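Local coordinates for protein PLP-Dependent L-Arginine Hydroxylase MppP (Streptomyces wadayamensis, PDB 6C9B) that is a pyridoxal phosphate-dependent oxidase acting on L-arginine, forming 4-hydroxy-2-ketoarginine and 2-ketoarginine, at residues 105-110 and 126-131. Numbering follows the deposited sequence.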
# COMPACT_ATOMS: atom_id res chain seq x y z
N VAL B 105 -18.98 -14.40 -0.80
CA VAL B 105 -18.50 -15.59 -0.13
C VAL B 105 -18.62 -15.38 1.38
O VAL B 105 -18.32 -14.30 1.88
CB VAL B 105 -17.03 -15.86 -0.52
CG1 VAL B 105 -16.43 -16.99 0.28
CG2 VAL B 105 -16.97 -16.13 -2.01
N ASP B 106 -19.03 -16.43 2.09
CA ASP B 106 -19.12 -16.41 3.54
C ASP B 106 -17.93 -17.09 4.23
O ASP B 106 -17.51 -16.64 5.30
CB ASP B 106 -20.42 -17.11 4.00
CG ASP B 106 -21.66 -16.30 3.68
OD1 ASP B 106 -21.59 -15.06 3.78
OD2 ASP B 106 -22.69 -16.91 3.34
N ARG B 107 -17.38 -18.17 3.65
CA ARG B 107 -16.36 -18.99 4.31
C ARG B 107 -15.24 -19.32 3.33
O ARG B 107 -15.47 -19.52 2.13
CB ARG B 107 -16.98 -20.30 4.86
CG ARG B 107 -18.29 -20.11 5.62
CD ARG B 107 -18.47 -21.14 6.75
NE ARG B 107 -18.16 -22.50 6.33
CZ ARG B 107 -17.74 -23.47 7.15
NH1 ARG B 107 -17.50 -24.68 6.66
NH2 ARG B 107 -17.56 -23.23 8.44
N VAL B 108 -14.01 -19.38 3.86
CA VAL B 108 -12.81 -19.66 3.06
C VAL B 108 -12.04 -20.78 3.73
O VAL B 108 -11.82 -20.74 4.94
CB VAL B 108 -11.92 -18.40 2.95
CG1 VAL B 108 -10.64 -18.66 2.19
CG2 VAL B 108 -12.69 -17.27 2.31
N ALA B 109 -11.66 -21.80 2.95
CA ALA B 109 -10.73 -22.81 3.43
C ALA B 109 -9.32 -22.28 3.22
O ALA B 109 -8.98 -21.82 2.13
CB ALA B 109 -10.95 -24.13 2.69
N LEU B 110 -8.51 -22.28 4.30
CA LEU B 110 -7.20 -21.66 4.29
C LEU B 110 -6.16 -22.60 4.86
O LEU B 110 -6.39 -23.23 5.91
CB LEU B 110 -7.20 -20.36 5.11
CG LEU B 110 -5.89 -19.63 5.27
CD1 LEU B 110 -5.33 -19.15 3.94
CD2 LEU B 110 -6.10 -18.44 6.15
N GLY B 126 -14.70 -10.03 7.20
CA GLY B 126 -15.93 -10.76 7.47
C GLY B 126 -15.99 -12.18 6.95
O GLY B 126 -17.09 -12.76 6.94
N LEU B 127 -14.88 -12.76 6.53
CA LEU B 127 -14.86 -14.13 6.06
C LEU B 127 -14.61 -15.10 7.22
O LEU B 127 -13.70 -14.92 8.03
CB LEU B 127 -13.81 -14.28 4.96
CG LEU B 127 -14.22 -13.41 3.77
CD1 LEU B 127 -13.12 -12.98 2.87
CD2 LEU B 127 -15.40 -14.07 2.98
N ASP B 128 -15.43 -16.15 7.28
CA ASP B 128 -15.22 -17.23 8.24
C ASP B 128 -14.17 -18.16 7.67
O ASP B 128 -14.18 -18.47 6.48
CB ASP B 128 -16.52 -17.98 8.49
CG ASP B 128 -16.43 -18.98 9.64
OD1 ASP B 128 -15.62 -18.78 10.57
OD2 ASP B 128 -17.18 -19.98 9.61
N LEU B 129 -13.24 -18.61 8.51
CA LEU B 129 -12.12 -19.40 8.03
C LEU B 129 -12.22 -20.85 8.49
O LEU B 129 -12.54 -21.13 9.65
CB LEU B 129 -10.81 -18.83 8.52
CG LEU B 129 -10.51 -17.42 8.09
CD1 LEU B 129 -9.16 -16.95 8.69
CD2 LEU B 129 -10.50 -17.35 6.58
N VAL B 130 -11.94 -21.76 7.57
CA VAL B 130 -11.86 -23.19 7.87
C VAL B 130 -10.41 -23.61 7.67
O VAL B 130 -9.92 -23.54 6.54
CB VAL B 130 -12.79 -24.02 6.98
CG1 VAL B 130 -12.72 -25.48 7.41
CG2 VAL B 130 -14.19 -23.51 7.03
N PRO B 131 -9.69 -24.05 8.70
CA PRO B 131 -8.29 -24.44 8.49
C PRO B 131 -8.16 -25.77 7.77
O PRO B 131 -8.91 -26.70 8.03
CB PRO B 131 -7.74 -24.56 9.92
CG PRO B 131 -8.92 -24.90 10.74
CD PRO B 131 -10.06 -24.12 10.13
O HOH W 1 -18.90 -14.99 6.92
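The bent side chain of Arg107 lies alongside Asp128 and carries its guanidinium over Val130, with Asp128 at the edge of the group and Val130 over one face. The hydrogen bond inside the salt bridge is weak, Arg107 NH2 to Asp128 OD2 at 3.5 Å; the guanidinium and carboxylate planes are 52° apart. Val130 CG2 sits 3.4 Å above the guanidinium plane, displaced toward its rim. Arg107 CG stands beside its backbone N (chi1 -46°), and bends at chi2 and chi3 follow, while Arg107 NH1 hydrogen-bonds Ser149 OG. The backbones form a parallel ladder pairing 107-110 with 128-131. Its bonds alternate in direction: Asp128 N to Asp106 O, Val108 N to Asp128 O (2.8 Å), Val130 N to Val108 O and Leu110 N to Val130 O. With helix 116-124 linking the two strands, this is a beta-alpha-beta unit, at one edge of the seven-stranded sheet of the aminotransferase fold. Gly126, at positive phi, ends that helix in a Schellman motif, and one water donates to both Gly126 O and Asp106 O. On the sheet face turned to helix 116-124, Leu129 CD2 lies 4.0 Å from Val108 CB, while Leu129 CD1 meets Leu110 CD2 at 4.2 Å; Ala119 touches Leu129 and Ile118 touches Leu110.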